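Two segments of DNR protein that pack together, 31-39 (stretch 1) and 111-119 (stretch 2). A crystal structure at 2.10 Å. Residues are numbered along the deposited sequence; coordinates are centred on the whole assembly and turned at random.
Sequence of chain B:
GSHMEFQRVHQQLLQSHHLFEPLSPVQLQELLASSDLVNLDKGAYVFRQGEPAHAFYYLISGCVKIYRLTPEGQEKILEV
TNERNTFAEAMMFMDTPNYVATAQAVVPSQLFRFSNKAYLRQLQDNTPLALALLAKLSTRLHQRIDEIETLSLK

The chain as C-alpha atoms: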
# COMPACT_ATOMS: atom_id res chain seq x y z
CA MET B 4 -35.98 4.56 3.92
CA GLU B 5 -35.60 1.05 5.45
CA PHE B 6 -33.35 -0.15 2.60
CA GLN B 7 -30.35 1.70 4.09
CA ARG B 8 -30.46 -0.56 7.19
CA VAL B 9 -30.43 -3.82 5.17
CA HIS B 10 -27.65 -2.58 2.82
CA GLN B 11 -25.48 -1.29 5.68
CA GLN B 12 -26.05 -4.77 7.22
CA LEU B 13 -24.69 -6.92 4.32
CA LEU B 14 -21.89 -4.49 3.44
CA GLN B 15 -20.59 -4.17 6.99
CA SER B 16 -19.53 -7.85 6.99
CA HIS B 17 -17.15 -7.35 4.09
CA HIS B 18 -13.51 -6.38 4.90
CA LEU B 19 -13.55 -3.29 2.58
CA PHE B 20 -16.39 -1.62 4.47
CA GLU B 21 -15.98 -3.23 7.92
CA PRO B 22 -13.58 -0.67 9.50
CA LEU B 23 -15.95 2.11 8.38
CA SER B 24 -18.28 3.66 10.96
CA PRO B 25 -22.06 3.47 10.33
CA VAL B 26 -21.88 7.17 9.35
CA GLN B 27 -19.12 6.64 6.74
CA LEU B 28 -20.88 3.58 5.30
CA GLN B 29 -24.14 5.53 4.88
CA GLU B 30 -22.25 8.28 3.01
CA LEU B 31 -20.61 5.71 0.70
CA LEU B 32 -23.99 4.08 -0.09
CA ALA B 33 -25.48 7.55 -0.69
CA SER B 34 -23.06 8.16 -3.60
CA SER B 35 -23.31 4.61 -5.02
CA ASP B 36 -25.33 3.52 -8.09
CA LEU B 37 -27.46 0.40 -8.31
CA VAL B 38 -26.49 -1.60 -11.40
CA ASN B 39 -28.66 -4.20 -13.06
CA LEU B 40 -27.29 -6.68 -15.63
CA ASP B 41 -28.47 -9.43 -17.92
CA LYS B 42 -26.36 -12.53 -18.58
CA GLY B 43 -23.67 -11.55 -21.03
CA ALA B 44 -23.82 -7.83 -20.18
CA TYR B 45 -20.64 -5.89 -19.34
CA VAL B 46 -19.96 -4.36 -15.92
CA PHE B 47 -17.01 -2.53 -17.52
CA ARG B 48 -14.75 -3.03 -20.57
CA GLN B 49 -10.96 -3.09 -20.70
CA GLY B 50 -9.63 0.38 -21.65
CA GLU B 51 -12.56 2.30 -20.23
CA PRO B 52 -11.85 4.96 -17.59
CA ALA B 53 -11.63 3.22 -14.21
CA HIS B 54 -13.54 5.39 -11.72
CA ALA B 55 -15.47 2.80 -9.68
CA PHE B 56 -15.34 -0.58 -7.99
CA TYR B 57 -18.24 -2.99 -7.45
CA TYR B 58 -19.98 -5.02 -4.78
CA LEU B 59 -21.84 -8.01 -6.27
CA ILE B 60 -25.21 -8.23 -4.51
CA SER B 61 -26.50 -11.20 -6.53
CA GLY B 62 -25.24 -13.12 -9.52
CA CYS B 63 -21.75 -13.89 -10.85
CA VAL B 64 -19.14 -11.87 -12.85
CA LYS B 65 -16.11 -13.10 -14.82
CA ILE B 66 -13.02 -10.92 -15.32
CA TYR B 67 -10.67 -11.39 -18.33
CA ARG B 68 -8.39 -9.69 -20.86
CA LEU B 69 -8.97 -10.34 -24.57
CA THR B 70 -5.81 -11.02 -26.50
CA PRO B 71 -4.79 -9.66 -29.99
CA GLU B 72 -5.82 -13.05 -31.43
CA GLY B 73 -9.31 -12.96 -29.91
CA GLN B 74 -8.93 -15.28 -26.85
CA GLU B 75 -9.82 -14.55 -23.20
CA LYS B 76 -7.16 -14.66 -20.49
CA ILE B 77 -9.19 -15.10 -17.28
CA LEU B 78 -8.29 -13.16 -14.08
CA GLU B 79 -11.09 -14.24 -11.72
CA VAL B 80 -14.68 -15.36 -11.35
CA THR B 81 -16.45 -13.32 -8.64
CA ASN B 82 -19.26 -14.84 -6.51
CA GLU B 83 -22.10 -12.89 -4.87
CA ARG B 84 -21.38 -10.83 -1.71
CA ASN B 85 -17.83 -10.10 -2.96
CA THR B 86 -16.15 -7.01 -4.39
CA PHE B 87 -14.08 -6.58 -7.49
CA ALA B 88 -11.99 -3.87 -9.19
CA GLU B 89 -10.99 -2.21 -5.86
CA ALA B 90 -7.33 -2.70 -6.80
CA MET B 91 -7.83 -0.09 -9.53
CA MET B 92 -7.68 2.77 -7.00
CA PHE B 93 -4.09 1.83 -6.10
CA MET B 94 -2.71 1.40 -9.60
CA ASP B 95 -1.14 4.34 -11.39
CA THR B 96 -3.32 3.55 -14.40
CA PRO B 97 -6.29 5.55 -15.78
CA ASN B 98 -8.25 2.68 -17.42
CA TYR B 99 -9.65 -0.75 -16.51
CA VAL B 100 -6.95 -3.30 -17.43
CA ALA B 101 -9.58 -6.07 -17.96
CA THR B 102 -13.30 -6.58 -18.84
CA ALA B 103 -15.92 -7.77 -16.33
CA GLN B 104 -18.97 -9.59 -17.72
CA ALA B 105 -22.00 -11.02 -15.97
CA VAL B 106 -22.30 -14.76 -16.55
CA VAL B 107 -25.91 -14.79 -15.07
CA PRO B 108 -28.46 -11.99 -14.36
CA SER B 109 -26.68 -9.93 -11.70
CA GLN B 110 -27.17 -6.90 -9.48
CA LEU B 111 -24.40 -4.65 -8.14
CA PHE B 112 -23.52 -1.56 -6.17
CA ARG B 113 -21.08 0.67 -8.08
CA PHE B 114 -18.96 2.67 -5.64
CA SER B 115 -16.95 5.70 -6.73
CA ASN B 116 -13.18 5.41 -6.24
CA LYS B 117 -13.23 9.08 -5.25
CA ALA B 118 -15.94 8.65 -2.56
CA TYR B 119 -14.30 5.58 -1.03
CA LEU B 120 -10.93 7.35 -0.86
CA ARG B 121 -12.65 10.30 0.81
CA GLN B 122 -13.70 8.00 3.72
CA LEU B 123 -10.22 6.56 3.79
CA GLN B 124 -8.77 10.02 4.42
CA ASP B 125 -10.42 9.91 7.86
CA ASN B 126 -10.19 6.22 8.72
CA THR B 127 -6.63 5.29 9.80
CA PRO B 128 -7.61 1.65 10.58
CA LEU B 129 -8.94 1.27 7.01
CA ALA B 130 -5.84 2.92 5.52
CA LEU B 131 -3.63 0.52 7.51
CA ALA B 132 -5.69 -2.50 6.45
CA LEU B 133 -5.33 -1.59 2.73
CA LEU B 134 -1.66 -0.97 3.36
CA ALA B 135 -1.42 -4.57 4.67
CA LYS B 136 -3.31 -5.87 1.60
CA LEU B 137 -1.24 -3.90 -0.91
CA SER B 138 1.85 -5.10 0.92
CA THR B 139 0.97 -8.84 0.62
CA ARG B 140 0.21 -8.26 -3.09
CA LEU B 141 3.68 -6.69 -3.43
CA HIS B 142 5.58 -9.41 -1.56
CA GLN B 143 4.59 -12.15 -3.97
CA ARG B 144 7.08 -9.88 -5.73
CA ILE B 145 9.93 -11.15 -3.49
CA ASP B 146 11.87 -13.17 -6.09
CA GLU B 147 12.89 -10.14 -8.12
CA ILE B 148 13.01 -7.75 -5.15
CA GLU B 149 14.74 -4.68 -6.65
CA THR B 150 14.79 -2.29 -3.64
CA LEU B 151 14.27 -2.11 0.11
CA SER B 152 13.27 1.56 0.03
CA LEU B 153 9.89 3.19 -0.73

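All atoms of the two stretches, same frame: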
# COMPACT_ATOMS: atom_id res chain seq x y z
N LEU B 31 -21.11 6.49 1.84
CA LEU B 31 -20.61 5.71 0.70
C LEU B 31 -21.75 5.14 -0.14
O LEU B 31 -21.75 5.29 -1.38
CB LEU B 31 -19.68 4.58 1.20
CG LEU B 31 -18.88 3.74 0.20
CD1 LEU B 31 -18.08 4.61 -0.77
CD2 LEU B 31 -17.98 2.78 0.93
N LEU B 32 -22.71 4.49 0.53
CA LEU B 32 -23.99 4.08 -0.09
C LEU B 32 -24.74 5.22 -0.78
O LEU B 32 -25.29 5.04 -1.86
CB LEU B 32 -24.91 3.39 0.92
CG LEU B 32 -24.55 1.93 1.21
CD1 LEU B 32 -25.14 1.50 2.53
CD2 LEU B 32 -25.03 1.02 0.07
N ALA B 33 -24.77 6.39 -0.15
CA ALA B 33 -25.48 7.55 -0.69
C ALA B 33 -24.97 7.98 -2.08
O ALA B 33 -25.75 8.43 -2.92
CB ALA B 33 -25.43 8.72 0.32
N SER B 34 -23.67 7.83 -2.31
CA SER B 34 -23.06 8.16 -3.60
C SER B 34 -22.94 6.96 -4.57
O SER B 34 -22.45 7.10 -5.70
CB SER B 34 -21.68 8.78 -3.39
OG SER B 34 -21.17 9.30 -4.60
N SER B 35 -23.36 5.78 -4.13
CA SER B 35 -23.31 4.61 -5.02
C SER B 35 -24.46 4.59 -6.05
O SER B 35 -25.44 5.28 -5.89
CB SER B 35 -23.27 3.31 -4.21
OG SER B 35 -24.54 2.98 -3.69
N ASP B 36 -24.29 3.80 -7.11
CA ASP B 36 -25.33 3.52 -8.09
C ASP B 36 -25.72 2.05 -7.99
O ASP B 36 -24.88 1.19 -7.83
CB ASP B 36 -24.80 3.74 -9.51
CG ASP B 36 -24.34 5.17 -9.76
OD1 ASP B 36 -25.07 6.10 -9.33
OD2 ASP B 36 -23.28 5.35 -10.40
N LEU B 37 -27.01 1.76 -8.14
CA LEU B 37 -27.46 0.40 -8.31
C LEU B 37 -27.36 -0.00 -9.79
O LEU B 37 -27.77 0.77 -10.70
CB LEU B 37 -28.90 0.30 -7.86
CG LEU B 37 -29.46 -1.11 -7.86
CD1 LEU B 37 -28.76 -1.92 -6.81
CD2 LEU B 37 -30.98 -1.01 -7.62
N VAL B 38 -26.81 -1.19 -10.04
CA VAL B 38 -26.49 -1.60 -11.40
C VAL B 38 -27.15 -2.93 -11.64
O VAL B 38 -26.97 -3.87 -10.86
CB VAL B 38 -24.94 -1.73 -11.65
CG1 VAL B 38 -24.66 -2.23 -13.09
CG2 VAL B 38 -24.23 -0.40 -11.39
N ASN B 39 -27.91 -3.00 -12.73
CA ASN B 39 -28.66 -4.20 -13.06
C ASN B 39 -28.17 -4.80 -14.37
O ASN B 39 -28.13 -4.09 -15.38
CB ASN B 39 -30.12 -3.84 -13.21
CG ASN B 39 -30.72 -3.30 -11.94
OD1 ASN B 39 -30.74 -3.98 -10.92
ND2 ASN B 39 -31.31 -2.10 -12.01
N LEU B 111 -25.59 -5.18 -8.81
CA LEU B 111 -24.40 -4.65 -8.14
C LEU B 111 -24.62 -3.29 -7.54
O LEU B 111 -25.58 -2.61 -7.92
CB LEU B 111 -23.20 -4.57 -9.10
CG LEU B 111 -22.99 -5.81 -9.96
CD1 LEU B 111 -23.35 -5.42 -11.40
CD2 LEU B 111 -21.57 -6.26 -9.93
N PHE B 112 -23.74 -2.93 -6.60
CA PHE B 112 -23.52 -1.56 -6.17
C PHE B 112 -22.25 -1.10 -6.84
O PHE B 112 -21.26 -1.80 -6.79
CB PHE B 112 -23.28 -1.52 -4.66
CG PHE B 112 -24.52 -1.66 -3.84
CD1 PHE B 112 -24.54 -2.50 -2.74
CD2 PHE B 112 -25.67 -0.93 -4.16
CE1 PHE B 112 -25.68 -2.63 -1.94
CE2 PHE B 112 -26.83 -1.04 -3.36
CZ PHE B 112 -26.83 -1.89 -2.24
N ARG B 113 -22.28 0.06 -7.50
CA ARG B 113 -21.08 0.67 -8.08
C ARG B 113 -20.64 1.77 -7.15
O ARG B 113 -21.36 2.77 -7.00
CB ARG B 113 -21.39 1.30 -9.43
CG ARG B 113 -20.36 2.32 -9.90
CD ARG B 113 -20.45 2.64 -11.42
NE ARG B 113 -21.78 3.09 -11.76
CZ ARG B 113 -22.59 2.56 -12.67
NH1 ARG B 113 -22.21 1.54 -13.44
NH2 ARG B 113 -23.78 3.09 -12.83
N PHE B 114 -19.47 1.63 -6.53
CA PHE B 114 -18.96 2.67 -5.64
C PHE B 114 -17.90 3.49 -6.35
O PHE B 114 -17.03 2.94 -7.01
CB PHE B 114 -18.35 2.03 -4.42
CG PHE B 114 -19.31 1.25 -3.60
CD1 PHE B 114 -19.34 -0.13 -3.66
CD2 PHE B 114 -20.16 1.88 -2.73
CE1 PHE B 114 -20.20 -0.85 -2.87
CE2 PHE B 114 -21.03 1.15 -1.95
CZ PHE B 114 -21.04 -0.22 -2.03
N SER B 115 -17.97 4.81 -6.22
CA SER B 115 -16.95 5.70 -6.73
C SER B 115 -15.61 5.51 -6.00
O SER B 115 -15.57 5.46 -4.76
CB SER B 115 -17.42 7.15 -6.53
OG SER B 115 -16.41 8.07 -6.80
N ASN B 116 -14.53 5.40 -6.78
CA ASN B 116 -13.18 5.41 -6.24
C ASN B 116 -13.01 6.64 -5.38
O ASN B 116 -12.63 6.55 -4.22
CB ASN B 116 -12.12 5.33 -7.35
CG ASN B 116 -12.06 3.94 -8.02
OD1 ASN B 116 -12.75 3.03 -7.60
ND2 ASN B 116 -11.25 3.80 -9.04
N LYS B 117 -13.38 7.80 -5.94
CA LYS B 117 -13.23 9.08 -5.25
C LYS B 117 -13.97 9.18 -3.89
O LYS B 117 -13.44 9.73 -2.94
CB LYS B 117 -13.63 10.25 -6.19
N ALA B 118 -15.18 8.64 -3.81
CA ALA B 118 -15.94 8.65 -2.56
C ALA B 118 -15.36 7.69 -1.55
O ALA B 118 -15.34 7.99 -0.39
CB ALA B 118 -17.41 8.30 -2.80
N TYR B 119 -14.90 6.52 -1.98
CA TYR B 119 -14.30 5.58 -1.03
C TYR B 119 -13.03 6.20 -0.42
O TYR B 119 -12.84 6.20 0.81
CB TYR B 119 -14.04 4.22 -1.70
CG TYR B 119 -13.51 3.15 -0.78
CD1 TYR B 119 -14.35 2.47 0.10
CD2 TYR B 119 -12.16 2.82 -0.78
CE1 TYR B 119 -13.84 1.47 0.94
CE2 TYR B 119 -11.65 1.84 0.06
CZ TYR B 119 -12.50 1.16 0.91
OH TYR B 119 -11.97 0.19 1.72
O HOH W 1 -20.13 5.82 -4.12
O HOH W 2 -21.09 5.45 -8.08

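The strongest polar contact joins Asp36 and Arg113 through both side chain and backbone. Arg113 NE lies 3.0 Å from Asp36 OD2, with an N-H...O angle of 166°, a salt bridge with nearly linear hydrogen-bond geometry; Arg113 NH2 to the same Asp36 OD2, at 3.4 Å and 142°, is weak. The carboxylate oxygen meets the guanidinium edge, while Val38 CG2 covers one face of that group, 3.5 Å from Arg113 NH1.

The backbones pair as antiparallel strands. Asp36 N donates to Arg113 O (3.1 Å, 164°) and Arg113 N returns to Asp36 O (2.9 Å, 172°). Two residues on, Val38 N to Leu111 O and Leu111 N to Val38 O are each 2.8 Å. Leu37 and Phe112, between these pairs, form the non-hydrogen-bonded pair, and their side chains occupy the sheet face opposite Asp36, Val38, Leu111 and Arg113.

Water 1 extends the link beyond the strands, donating to Leu31 O and accepting from Ser115 N, both at 3.2 Å.

Apolar packing completes the contact. Leu32 CD2 sits 4.2 Å from the centroid of the Phe112 ring, defined by its CG through CZ atoms, and 14° off its normal, a CH-pi contact over the face. Leu31 CG approaches Phe114 CD2 at 3.7 Å, and Leu31 CD2 meets the Tyr119 ring edge at CD1, also 3.7 Å.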